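Local atomic coordinates of core protein VP4 (Bluetongue virus, PDB entry 2JHP), a protein that caps viral messenger RNA as a multifunctional enzyme of the virus core, binding guanine and S-adenosyl-L-homocysteine at separate sites. Residues Ile467-Trp479 with Pro510-Gly522. Sequence-based numbering, arbitrary orientation.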
ATOM      1  N   ILE A 467      18.842  -5.270  -2.078  1.00 10.55           N
ATOM      2  CA  ILE A 467      17.880  -5.644  -3.113  1.00 13.02           C
ATOM      3  C   ILE A 467      17.459  -7.105  -2.984  1.00 12.50           C
ATOM      4  O   ILE A 467      18.275  -8.014  -3.111  1.00 18.67           O
ATOM      5  CB  ILE A 467      18.393  -5.296  -4.557  1.00-10.28           C
ATOM      6  CG1 ILE A 467      17.283  -5.479  -5.604  1.00 24.03           C
ATOM      7  CG2 ILE A 467      19.603  -6.113  -4.940  1.00 27.11           C
ATOM      8  CD1 ILE A 467      16.253  -4.363  -5.588  1.00 29.75           C
ATOM      9  N   LEU A 468      16.175  -7.314  -2.709  1.00 11.84           N
ATOM     10  CA  LEU A 468      15.657  -8.649  -2.419  1.00 14.89           C
ATOM     11  C   LEU A 468      14.282  -8.846  -3.010  1.00 10.90           C
ATOM     12  O   LEU A 468      13.604  -7.883  -3.356  1.00 18.63           O
ATOM     13  CB  LEU A 468      15.558  -8.862  -0.909  1.00 -8.23           C
ATOM     14  CG  LEU A 468      16.749  -8.632   0.010  1.00 13.17           C
ATOM     15  CD1 LEU A 468      16.207  -8.570   1.405  1.00-11.28           C
ATOM     16  CD2 LEU A 468      17.795  -9.750  -0.102  1.00-10.80           C
ATOM     17  N   ASP A 469      13.868 -10.102  -3.120  1.00 14.77           N
ATOM     18  CA  ASP A 469      12.508 -10.413  -3.508  1.00 13.05           C
ATOM     19  C   ASP A 469      11.631 -10.156  -2.298  1.00 14.83           C
ATOM     20  O   ASP A 469      12.133 -10.104  -1.177  1.00 14.24           O
ATOM     21  CB  ASP A 469      12.367 -11.850  -4.024  1.00 11.75           C
ATOM     22  CG  ASP A 469      12.615 -12.896  -2.956  1.00 11.14           C
ATOM     23  OD1 ASP A 469      11.961 -12.838  -1.892  1.00 22.48           O
ATOM     24  OD2 ASP A 469      13.450 -13.807  -3.185  1.00 23.54           O
ATOM     25  N   GLY A 470      10.328  -9.991  -2.530  1.00 12.21           N
ATOM     26  CA  GLY A 470       9.379  -9.635  -1.482  1.00  5.44           C
ATOM     27  C   GLY A 470       9.442 -10.485  -0.227  1.00 10.95           C
ATOM     28  O   GLY A 470       9.382  -9.959   0.890  1.00 16.23           O
ATOM     29  N   ASN A 471       9.547 -11.798  -0.403  1.00 12.14           N
ATOM     30  CA  ASN A 471       9.594 -12.687   0.744  1.00  9.15           C
ATOM     31  C   ASN A 471      10.889 -12.518   1.522  1.00 13.55           C
ATOM     32  O   ASN A 471      10.869 -12.483   2.749  1.00 12.98           O
ATOM     33  CB  ASN A 471       9.411 -14.145   0.332  1.00 -9.86           C
ATOM     34  CG  ASN A 471       9.178 -15.075   1.536  1.00 -6.10           C
ATOM     35  OD1 ASN A 471       9.620 -16.208   1.534  1.00  8.28           O
ATOM     36  ND2 ASN A 471       8.450 -14.605   2.521  1.00 11.73           N
ATOM     37  N   GLY A 472      12.000 -12.398   0.792  1.00 14.95           N
ATOM     38  CA  GLY A 472      13.302 -12.093   1.374  1.00 16.15           C
ATOM     39  C   GLY A 472      13.249 -10.801   2.165  1.00 16.50           C
ATOM     40  O   GLY A 472      13.741 -10.726   3.294  1.00 16.17           O
ATOM     41  N   ALA A 473      12.615  -9.797   1.570  1.00 12.79           N
ATOM     42  CA  ALA A 473      12.483  -8.476   2.156  1.00 11.04           C
ATOM     43  C   ALA A 473      11.757  -8.525   3.484  1.00 13.95           C
ATOM     44  O   ALA A 473      12.163  -7.853   4.435  1.00 13.25           O
ATOM     45  CB  ALA A 473      11.774  -7.553   1.202  1.00 14.21           C
ATOM     46  N   ILE A 474      10.698  -9.325   3.557  1.00  7.80           N
ATOM     47  CA  ILE A 474       9.921  -9.455   4.784  1.00 10.51           C
ATOM     48  C   ILE A 474      10.731 -10.183   5.867  1.00 11.82           C
ATOM     49  O   ILE A 474      10.775  -9.754   7.012  1.00 14.18           O
ATOM     50  CB  ILE A 474       8.569 -10.151   4.524  1.00  7.72           C
ATOM     51  CG1 ILE A 474       7.636  -9.244   3.692  1.00 20.24           C
ATOM     52  CG2 ILE A 474       7.923 -10.614   5.829  1.00  9.40           C
ATOM     53  CD1 ILE A 474       6.858  -8.139   4.459  1.00 10.71           C
ATOM     54  N   LEU A 475      11.378 -11.274   5.479  1.00 13.23           N
ATOM     55  CA  LEU A 475      12.204 -12.066   6.370  1.00 14.29           C
ATOM     56  C   LEU A 475      13.390 -11.262   6.908  1.00  6.01           C
ATOM     57  O   LEU A 475      13.804 -11.438   8.058  1.00 14.79           O
ATOM     58  CB  LEU A 475      12.698 -13.304   5.621  1.00 31.25           C
ATOM     59  CG  LEU A 475      11.959 -14.636   5.801  1.00 21.39           C
ATOM     60  CD1 LEU A 475      10.789 -14.574   6.785  1.00 11.89           C
ATOM     61  CD2 LEU A 475      11.539 -15.208   4.473  1.00 32.79           C
ATOM     62  N   PHE A 476      13.934 -10.390   6.067  1.00  9.65           N
ATOM     63  CA  PHE A 476      14.956  -9.459   6.489  1.00 15.68           C
ATOM     64  C   PHE A 476      14.432  -8.540   7.594  1.00 12.62           C
ATOM     65  O   PHE A 476      15.106  -8.341   8.606  1.00 20.56           O
ATOM     66  CB  PHE A 476      15.455  -8.634   5.307  1.00 14.69           C
ATOM     67  CG  PHE A 476      16.645  -7.781   5.633  1.00  4.11           C
ATOM     68  CD1 PHE A 476      17.922  -8.342   5.700  1.00 11.91           C
ATOM     69  CD2 PHE A 476      16.499  -6.423   5.888  1.00 14.82           C
ATOM     70  CE1 PHE A 476      19.023  -7.565   5.993  1.00  9.82           C
ATOM     71  CE2 PHE A 476      17.595  -5.644   6.183  1.00 23.35           C
ATOM     72  CZ  PHE A 476      18.862  -6.218   6.233  1.00 -3.66           C
ATOM     73  N   LEU A 477      13.233  -8.000   7.400  1.00 18.72           N
ATOM     74  CA  LEU A 477      12.628  -7.085   8.365  1.00  7.48           C
ATOM     75  C   LEU A 477      12.152  -7.804   9.604  1.00 17.95           C
ATOM     76  O   LEU A 477      12.198  -7.239  10.680  1.00 16.63           O
ATOM     77  CB  LEU A 477      11.477  -6.270   7.736  1.00 -6.12           C
ATOM     78  CG  LEU A 477      11.875  -5.303   6.618  1.00 13.31           C
ATOM     79  CD1 LEU A 477      10.696  -4.909   5.734  1.00  9.94           C
ATOM     80  CD2 LEU A 477      12.563  -4.090   7.216  1.00 16.44           C
ATOM     81  N   MET A 478      11.690  -9.039   9.464  1.00-13.75           N
ATOM     82  CA  MET A 478      11.417  -9.851  10.641  1.00-10.67           C
ATOM     83  C   MET A 478      12.676  -9.884  11.543  1.00 -6.32           C
ATOM     84  O   MET A 478      12.601  -9.733  12.769  1.00 -7.63           O
ATOM     85  CB  MET A 478      10.990 -11.267  10.274  1.00-13.62           C
ATOM     86  CG  MET A 478       9.529 -11.370   9.924  1.00 25.89           C
ATOM     87  SD  MET A 478       9.012 -13.067   9.621  1.00 15.22           S
ATOM     88  CE  MET A 478       7.364 -12.806   8.981  1.00 13.20           C
ATOM     89  N   TRP A 479      13.826 -10.033  10.892  1.00  6.22           N
ATOM     90  CA  TRP A 479      15.103 -10.290  11.539  1.00 12.60           C
ATOM     91  C   TRP A 479      15.746  -9.039  12.136  1.00 10.58           C
ATOM     92  O   TRP A 479      16.283  -9.092  13.235  1.00 24.58           O
ATOM     93  CB  TRP A 479      16.018 -10.943  10.503  1.00  6.03           C
ATOM     94  CG  TRP A 479      17.409 -11.238  10.915  1.00 42.21           C
ATOM     95  CD1 TRP A 479      17.820 -11.785  12.081  1.00 19.96           C
ATOM     96  CD2 TRP A 479      18.579 -11.053  10.117  1.00-17.64           C
ATOM     97  NE1 TRP A 479      19.189 -11.929  12.081  1.00  4.02           N
ATOM     98  CE2 TRP A 479      19.678 -11.488  10.882  1.00  9.20           C
ATOM     99  CE3 TRP A 479      18.807 -10.544   8.829  1.00 28.48           C
ATOM    100  CZ2 TRP A 479      20.991 -11.430  10.406  1.00 -9.97           C
ATOM    101  CZ3 TRP A 479      20.110 -10.486   8.354  1.00 10.45           C
ATOM    102  CH2 TRP A 479      21.185 -10.918   9.143  1.00  0.75           C
ATOM    103  N   PRO A 510      28.545  -9.218  11.169  1.00-19.13           N
ATOM    104  CA  PRO A 510      29.049 -10.051  10.068  1.00 -9.68           C
ATOM    105  C   PRO A 510      28.057 -10.340   8.969  1.00  5.33           C
ATOM    106  O   PRO A 510      26.882 -10.558   9.256  1.00  8.26           O
ATOM    107  CB  PRO A 510      29.493 -11.356  10.771  1.00-13.83           C
ATOM    108  CG  PRO A 510      28.991 -11.261  12.169  1.00 -2.17           C
ATOM    109  CD  PRO A 510      28.897  -9.802  12.479  1.00 -1.04           C
ATOM    110  N   PRO A 511      28.526 -10.317   7.706  1.00 33.23           N
ATOM    111  CA  PRO A 511      27.711 -10.615   6.527  1.00 31.30           C
ATOM    112  C   PRO A 511      27.256 -12.077   6.503  1.00  8.01           C
ATOM    113  O   PRO A 511      27.735 -12.873   5.694  1.00  8.26           O
ATOM    114  CB  PRO A 511      28.654 -10.303   5.357  1.00 51.03           C
ATOM    115  CG  PRO A 511      30.023 -10.371   5.927  1.00 27.33           C
ATOM    116  CD  PRO A 511      29.916  -9.967   7.350  1.00 51.54           C
ATOM    117  N   VAL A 512      26.328 -12.408   7.396  1.00  8.50           N
ATOM    118  CA  VAL A 512      25.874 -13.784   7.602  1.00  4.76           C
ATOM    119  C   VAL A 512      24.882 -14.234   6.490  1.00  6.69           C
ATOM    120  O   VAL A 512      24.150 -13.400   5.945  1.00 17.70           O
ATOM    121  CB  VAL A 512      25.297 -13.940   9.050  1.00 11.65           C
ATOM    122  CG1 VAL A 512      23.910 -13.336   9.162  1.00 -7.77           C
ATOM    123  CG2 VAL A 512      25.280 -15.389   9.494  1.00  1.02           C
ATOM    124  N   PRO A 513      24.873 -15.543   6.134  1.00 10.79           N
ATOM    125  CA  PRO A 513      24.014 -16.034   5.060  1.00  1.36           C
ATOM    126  C   PRO A 513      22.573 -16.311   5.498  1.00  5.20           C
ATOM    127  O   PRO A 513      22.078 -17.435   5.331  1.00 11.54           O
ATOM    128  CB  PRO A 513      24.694 -17.346   4.661  1.00-10.64           C
ATOM    129  CG  PRO A 513      25.245 -17.861   5.946  1.00 -8.34           C
ATOM    130  CD  PRO A 513      25.685 -16.634   6.708  1.00  6.60           C
ATOM    131  N   ASP A 514      21.900 -15.289   6.026  1.00 10.83           N
ATOM    132  CA  ASP A 514      20.537 -15.452   6.527  1.00 20.54           C
ATOM    133  C   ASP A 514      19.489 -15.742   5.438  1.00 36.65           C
ATOM    134  O   ASP A 514      19.625 -15.307   4.297  1.00 15.82           O
ATOM    135  CB  ASP A 514      20.129 -14.235   7.342  1.00 14.43           C
ATOM    136  CG  ASP A 514      18.805 -14.424   8.036  1.00  0.93           C
ATOM    137  OD1 ASP A 514      18.759 -15.117   9.079  1.00 23.23           O
ATOM    138  OD2 ASP A 514      17.805 -13.887   7.517  1.00 43.14           O
ATOM    139  N   ILE A 515      18.455 -16.485   5.825  1.00 36.59           N
ATOM    140  CA  ILE A 515      17.328 -16.861   4.968  1.00 29.24           C
ATOM    141  C   ILE A 515      16.839 -15.723   4.062  1.00  7.90           C
ATOM    142  O   ILE A 515      16.542 -15.943   2.889  1.00 12.04           O
ATOM    143  CB  ILE A 515      16.174 -17.451   5.837  1.00 37.97           C
ATOM    144  CG1 ILE A 515      16.254 -18.970   5.854  1.00 34.88           C
ATOM    145  CG2 ILE A 515      14.798 -17.062   5.334  1.00  8.15           C
ATOM    146  CD1 ILE A 515      15.626 -19.576   7.075  1.00 24.81           C
ATOM    147  N   SER A 516      16.781 -14.510   4.616  1.00 -7.30           N
ATOM    148  CA  SER A 516      16.410 -13.304   3.887  1.00  7.82           C
ATOM    149  C   SER A 516      17.208 -13.182   2.593  1.00 21.34           C
ATOM    150  O   SER A 516      16.689 -12.766   1.566  1.00 16.80           O
ATOM    151  CB  SER A 516      16.646 -12.080   4.779  1.00 -3.63           C
ATOM    152  OG  SER A 516      18.009 -11.944   5.133  1.00 12.39           O
ATOM    153  N   LEU A 517      18.481 -13.550   2.669  1.00 11.66           N
ATOM    154  CA  LEU A 517      19.371 -13.539   1.522  1.00 14.16           C
ATOM    155  C   LEU A 517      19.273 -14.845   0.700  1.00 15.25           C
ATOM    156  O   LEU A 517      19.126 -14.801  -0.521  1.00 25.92           O
ATOM    157  CB  LEU A 517      20.807 -13.300   2.005  1.00 15.64           C
ATOM    158  CG  LEU A 517      21.953 -13.220   0.996  1.00 27.38           C
ATOM    159  CD1 LEU A 517      21.827 -11.979   0.122  1.00 23.36           C
ATOM    160  CD2 LEU A 517      23.315 -13.266   1.712  1.00  8.90           C
ATOM    161  N   CYS A 518      19.333 -15.988   1.391  1.00 14.39           N
ATOM    162  CA  CYS A 518      19.583 -17.284   0.770  1.00 10.24           C
ATOM    163  C   CYS A 518      18.476 -18.302   0.986  1.00 22.42           C
ATOM    164  O   CYS A 518      18.306 -18.837   2.082  1.00 32.07           O
ATOM    165  CB  CYS A 518      20.914 -17.860   1.264  1.00 19.29           C
ATOM    166  SG  CYS A 518      22.331 -16.810   0.921  1.00 17.51           S
ATOM    167  N   ARG A 519      17.726 -18.556  -0.082  1.00 18.99           N
ATOM    168  CA  ARG A 519      16.748 -19.636  -0.108  1.00 14.08           C
ATOM    169  C   ARG A 519      17.032 -20.528  -1.316  1.00 13.34           C
ATOM    170  O   ARG A 519      17.383 -21.691  -1.150  1.00 11.54           O
ATOM    171  CB  ARG A 519      15.317 -19.078  -0.084  1.00  4.23           C
ATOM    172  CG  ARG A 519      14.915 -18.512   1.306  1.00 -9.34           C
ATOM    173  CD  ARG A 519      13.930 -17.356   1.243  1.00 16.13           C
ATOM    174  NE  ARG A 519      14.606 -16.107   0.892  1.00-10.48           N
ATOM    175  CZ  ARG A 519      14.357 -15.390  -0.197  1.00  6.21           C
ATOM    176  NH1 ARG A 519      13.408 -15.770  -1.055  1.00-12.60           N
ATOM    177  NH2 ARG A 519      15.047 -14.279  -0.420  1.00-11.37           N
ATOM    178  N   PHE A 520      16.922 -19.954  -2.516  1.00 -7.66           N
ATOM    179  CA  PHE A 520      17.267 -20.589  -3.802  1.00 18.26           C
ATOM    180  C   PHE A 520      16.501 -21.882  -4.058  1.00 18.31           C
ATOM    181  O   PHE A 520      17.061 -22.873  -4.559  1.00 17.50           O
ATOM    182  CB  PHE A 520      18.779 -20.806  -3.942  1.00 39.19           C
ATOM    183  CG  PHE A 520      19.589 -19.558  -3.778  1.00 15.63           C
ATOM    184  CD1 PHE A 520      20.521 -19.455  -2.751  1.00 31.57           C
ATOM    185  CD2 PHE A 520      19.421 -18.475  -4.646  1.00 20.20           C
ATOM    186  CE1 PHE A 520      21.275 -18.307  -2.592  1.00  8.75           C
ATOM    187  CE2 PHE A 520      20.162 -17.316  -4.489  1.00 33.76           C
ATOM    188  CZ  PHE A 520      21.095 -17.235  -3.460  1.00 11.70           C
ATOM    189  N   ILE A 521      15.218 -21.857  -3.710  1.00 21.72           N
ATOM    190  CA  ILE A 521      14.341 -23.009  -3.868  1.00 20.20           C
ATOM    191  C   ILE A 521      14.155 -23.312  -5.355  1.00 14.07           C
ATOM    192  O   ILE A 521      13.796 -22.433  -6.144  1.00 21.78           O
ATOM    193  CB  ILE A 521      12.968 -22.794  -3.162  1.00 12.43           C
ATOM    194  CG1 ILE A 521      13.150 -22.541  -1.651  1.00 22.83           C
ATOM    195  CG2 ILE A 521      12.024 -23.960  -3.438  1.00 10.10           C
ATOM    196  CD1 ILE A 521      13.825 -23.674  -0.874  1.00  4.69           C
ATOM    197  N   GLY A 522      14.434 -24.555  -5.728  1.00 20.26           N
ATOM    198  CA  GLY A 522      14.273 -24.983  -7.101  1.00 -6.06           C
ATOM    199  C   GLY A 522      15.515 -24.848  -7.957  1.00 10.30           C
ATOM    200  O   GLY A 522      15.494 -25.207  -9.146  1.00 13.43           O
TER
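Asp469 OD2 is gripped by both terminal nitrogens of Arg519. NH1 donates the straighter bond, at 2.9 Å from Asp469 OD2, onto the syn lone pair; NH2 reaches the same oxygen from above the carboxylate plane. Both bonds of this end-on salt bridge go to one oxygen, which lies in the guanidinium plane; the carboxylate stands nearly perpendicular to it (89°). Asp469 is the N-cap of helix 470-480, and its other oxygen makes the capping bond: Gly472 N donates to Asp469 OD1 at 2.7 Å, almost linearly. Arg519, bent at chi2 and chi3, also curls back on its own loop, with NE bonded to Ile515 O and NH2 to Ser516 O, which fixes the rotation of the guanidinium. One of its faces lies against Gly472, whose CA is 3.3 Å from Arg519 NH2; with this nitrogen and Ser516 O filling the space beside that CA, helix and loop can come so close because Gly472 carries no side chain.

One turn on, Ser516 CB packs against the helix backbone, and its OG meets the edge of the Phe476 ring in plane, 3.6 Å from CD1. Leu475 CG meets Ile515 CG2 at 3.8 Å, the two side chains crossing at a slant. Farther down, Trp479 has CG anti to its backbone N (chi1 177°), which carries the indole out to Asp514. The Asp514 carboxylate stacks over one indole face, the planes only 12° apart, while its CB makes a CH-pi contact with the six-membered ring. Asp514 OD2 closes an Asx turn with Ser516 N, accepts from Ser516 OG through its anti lone pair, and is salt-bridged to Arg60.

The loop thus packs along the helix following edge strand 466-469 of a mixed sheet, flanked by helices 59-64 and 568-576.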